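Local coordinates for protein Cry23AA1 (Bacillus thuringiensis, PDB 4RHZ) that probably acts as an insecticidal, aerolysin-type beta pore-forming toxin, binds zinc and forms a binary complex with Cry37Aa1, at residues D8-Y13 and A192-Y197. Sequence-based numbering, arbitrary orientation.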
ATOM      1  N   ASP A   8      25.583 -27.631   8.664  1.00 32.86           N
ATOM      2  CA  ASP A   8      24.797 -28.870   8.623  1.00 32.46           C
ATOM      3  C   ASP A   8      24.923 -29.495   7.232  1.00 32.48           C
ATOM      4  O   ASP A   8      24.775 -30.699   7.089  1.00 32.72           O
ATOM      5  CB  ASP A   8      23.301 -28.652   8.893  1.00 32.65           C
ATOM      6  CG  ASP A   8      22.982 -28.205  10.349  1.00 36.91           C
ATOM      7  OD1 ASP A   8      23.764 -28.429  11.330  1.00 40.33           O
ATOM      8  OD2 ASP A   8      21.883 -27.650  10.514  1.00 36.62           O
ATOM      9  N   GLU A   9      25.079 -28.689   6.194  1.00 32.54           N
ATOM     10  CA  GLU A   9      25.064 -29.237   4.851  1.00 33.40           C
ATOM     11  C   GLU A   9      26.496 -29.834   4.557  1.00 34.39           C
ATOM     12  O   GLU A   9      26.602 -30.850   3.846  1.00 33.91           O
ATOM     13  CB  GLU A   9      24.742 -28.230   3.769  1.00 32.98           C
ATOM     14  CG  GLU A   9      23.345 -27.580   3.734  1.00 35.00           C
ATOM     15  CD  GLU A   9      22.207 -28.517   3.738  1.00 40.48           C
ATOM     16  OE1 GLU A   9      22.336 -29.599   3.103  1.00 41.77           O
ATOM     17  OE2 GLU A   9      21.171 -28.173   4.392  1.00 38.57           O
ATOM     18  N   ILE A  10      27.548 -29.220   5.122  1.00 33.44           N
ATOM     19  CA  ILE A  10      28.865 -29.842   5.149  1.00 34.23           C
ATOM     20  C   ILE A  10      28.767 -31.149   5.957  1.00 34.09           C
ATOM     21  O   ILE A  10      29.286 -32.162   5.584  1.00 34.39           O
ATOM     22  CB  ILE A  10      29.904 -28.954   5.800  1.00 34.33           C
ATOM     23  CG1 ILE A  10      30.283 -27.832   4.891  1.00 33.14           C
ATOM     24  CG2 ILE A  10      31.152 -29.760   6.136  1.00 33.97           C
ATOM     25  CD1 ILE A  10      30.434 -28.218   3.501  1.00 35.66           C
ATOM     26  N   ASN A  11      28.040 -31.135   7.036  1.00 34.07           N
ATOM     27  CA  ASN A  11      27.909 -32.349   7.788  1.00 35.38           C
ATOM     28  C   ASN A  11      27.335 -33.424   6.834  1.00 37.37           C
ATOM     29  O   ASN A  11      27.820 -34.569   6.799  1.00 37.69           O
ATOM     30  CB  ASN A  11      27.038 -32.084   9.013  1.00 34.14           C
ATOM     31  CG  ASN A  11      26.887 -33.265   9.913  1.00 33.25           C
ATOM     32  OD1 ASN A  11      26.206 -34.247   9.575  1.00 33.63           O
ATOM     33  ND2 ASN A  11      27.446 -33.160  11.121  1.00 31.91           N
ATOM     34  N   ASN A  12      26.349 -33.047   6.023  1.00 37.87           N
ATOM     35  CA  ASN A  12      25.670 -34.067   5.238  1.00 38.81           C
ATOM     36  C   ASN A  12      26.571 -34.562   4.092  1.00 37.87           C
ATOM     37  O   ASN A  12      26.599 -35.733   3.792  1.00 37.85           O
ATOM     38  CB  ASN A  12      24.264 -33.623   4.752  1.00 37.68           C
ATOM     39  CG  ASN A  12      23.566 -34.702   3.895  1.00 42.30           C
ATOM     40  OD1 ASN A  12      23.147 -35.782   4.381  1.00 43.68           O
ATOM     41  ND2 ASN A  12      23.440 -34.411   2.606  1.00 46.13           N
ATOM     42  N   TYR A  13      27.289 -33.644   3.479  1.00 37.79           N
ATOM     43  CA  TYR A  13      28.236 -33.933   2.467  1.00 38.39           C
ATOM     44  C   TYR A  13      29.312 -34.935   2.992  1.00 39.80           C
ATOM     45  O   TYR A  13      29.591 -35.997   2.361  1.00 39.65           O
ATOM     46  CB  TYR A  13      28.863 -32.617   2.059  1.00 38.47           C
ATOM     47  CG  TYR A  13      30.083 -32.759   1.193  1.00 36.67           C
ATOM     48  CD1 TYR A  13      29.980 -32.744  -0.200  1.00 36.10           C
ATOM     49  CD2 TYR A  13      31.353 -32.888   1.764  1.00 36.64           C
ATOM     50  CE1 TYR A  13      31.107 -32.845  -1.003  1.00 36.74           C
ATOM     51  CE2 TYR A  13      32.504 -32.985   0.958  1.00 34.73           C
ATOM     52  CZ  TYR A  13      32.370 -32.979  -0.411  1.00 36.54           C
ATOM     53  OH  TYR A  13      33.489 -33.106  -1.204  1.00 39.86           O
ATOM     54  N   ALA A 192      31.467 -23.055  -2.739  1.00 39.55           N
ATOM     55  CA  ALA A 192      31.321 -23.478  -4.177  1.00 41.05           C
ATOM     56  C   ALA A 192      31.215 -24.988  -4.413  1.00 41.74           C
ATOM     57  O   ALA A 192      30.373 -25.427  -5.176  1.00 43.65           O
ATOM     58  CB  ALA A 192      32.470 -22.958  -5.005  1.00 41.25           C
ATOM     59  N   ASP A 193      32.087 -25.787  -3.791  1.00 42.93           N
ATOM     60  CA  ASP A 193      32.033 -27.266  -3.885  1.00 43.42           C
ATOM     61  C   ASP A 193      30.677 -27.776  -3.397  1.00 43.19           C
ATOM     62  O   ASP A 193      30.034 -28.677  -4.012  1.00 42.69           O
ATOM     63  CB  ASP A 193      33.143 -27.917  -3.026  1.00 43.62           C
ATOM     64  CG  ASP A 193      34.539 -27.603  -3.525  1.00 44.92           C
ATOM     65  OD1 ASP A 193      34.680 -27.346  -4.743  1.00 44.98           O
ATOM     66  OD2 ASP A 193      35.497 -27.606  -2.692  1.00 48.70           O
ATOM     67  N   LEU A 194      30.218 -27.177  -2.295  1.00 42.99           N
ATOM     68  CA  LEU A 194      28.912 -27.561  -1.734  1.00 41.86           C
ATOM     69  C   LEU A 194      27.823 -27.230  -2.745  1.00 41.11           C
ATOM     70  O   LEU A 194      26.890 -27.983  -2.910  1.00 39.82           O
ATOM     71  CB  LEU A 194      28.674 -26.745  -0.501  1.00 42.34           C
ATOM     72  CG  LEU A 194      28.079 -27.343   0.751  1.00 44.00           C
ATOM     73  CD1 LEU A 194      27.322 -26.228   1.396  1.00 41.05           C
ATOM     74  CD2 LEU A 194      27.233 -28.572   0.560  1.00 39.87           C
ATOM     75  N   ALA A 195      27.957 -26.088  -3.425  1.00 40.99           N
ATOM     76  CA  ALA A 195      26.952 -25.684  -4.425  1.00 42.80           C
ATOM     77  C   ALA A 195      26.960 -26.664  -5.627  1.00 44.00           C
ATOM     78  O   ALA A 195      25.904 -27.093  -6.096  1.00 45.42           O
ATOM     79  CB  ALA A 195      27.194 -24.215  -4.860  1.00 40.81           C
ATOM     80  N   ASP A 196      28.141 -27.072  -6.090  1.00 44.22           N
ATOM     81  CA  ASP A 196      28.208 -28.151  -7.075  1.00 45.08           C
ATOM     82  C   ASP A 196      27.615 -29.446  -6.558  1.00 45.27           C
ATOM     83  O   ASP A 196      27.012 -30.209  -7.321  1.00 45.47           O
ATOM     84  CB  ASP A 196      29.652 -28.424  -7.498  1.00 46.46           C
ATOM     85  CG  ASP A 196      30.280 -27.251  -8.210  1.00 47.36           C
ATOM     86  OD1 ASP A 196      29.526 -26.490  -8.848  1.00 50.06           O
ATOM     87  OD2 ASP A 196      31.518 -27.081  -8.110  1.00 50.49           O
ATOM     88  N   TYR A 197      27.781 -29.737  -5.271  1.00 44.79           N
ATOM     89  CA  TYR A 197      27.263 -31.007  -4.773  1.00 43.46           C
ATOM     90  C   TYR A 197      25.752 -31.004  -4.672  1.00 44.20           C
ATOM     91  O   TYR A 197      25.098 -32.037  -4.891  1.00 43.34           O
ATOM     92  CB  TYR A 197      27.845 -31.299  -3.418  1.00 43.47           C
ATOM     93  CG  TYR A 197      27.505 -32.653  -2.843  1.00 44.20           C
ATOM     94  CD1 TYR A 197      28.140 -33.801  -3.323  1.00 46.92           C
ATOM     95  CD2 TYR A 197      26.619 -32.790  -1.780  1.00 45.32           C
ATOM     96  CE1 TYR A 197      27.871 -35.058  -2.798  1.00 48.25           C
ATOM     97  CE2 TYR A 197      26.335 -34.059  -1.215  1.00 45.93           C
ATOM     98  CZ  TYR A 197      26.979 -35.189  -1.741  1.00 48.95           C
ATOM     99  OH  TYR A 197      26.757 -36.467  -1.256  1.00 51.16           O
TER
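Two short helices, in an aerolysin-family toxin built mostly of long strands, pack against each other here through a T-shaped tyrosine pair and an apolar patch beside it. Y13 presents the edge of its ring to the face of Y197, the planes standing at 79° with centroids 4.9 Å apart. Y13 CD1 lies over the centre of the Y197 ring, 3.6 Å from Y197 CG. With CG anti to the backbone N (chi1 -174°), the Y197 ring continues toward helix 6-18, and Y197 OH is hydrogen-bonded to E16 OE1, which ties the far end of the side chain to the helix that carries Y13. Next to the pair, L194 lays its branched end against I10 and E9. I10 CD1 comes within 3.7 Å of L194 CG, while L194 CD1 is 4.0 Å from E9 CB. No hydrogen bond joins the two segments, whose axes cross at 63°. L201, in the loop after helix 191-197, touches both E9 and L194. V189 of strand 182-190 touches I10 and Y13, S25 of strand 22-27 meets I10, and A195 rests on L203 of strand 203-205, at one end of the elongated molecule, far from the zinc site.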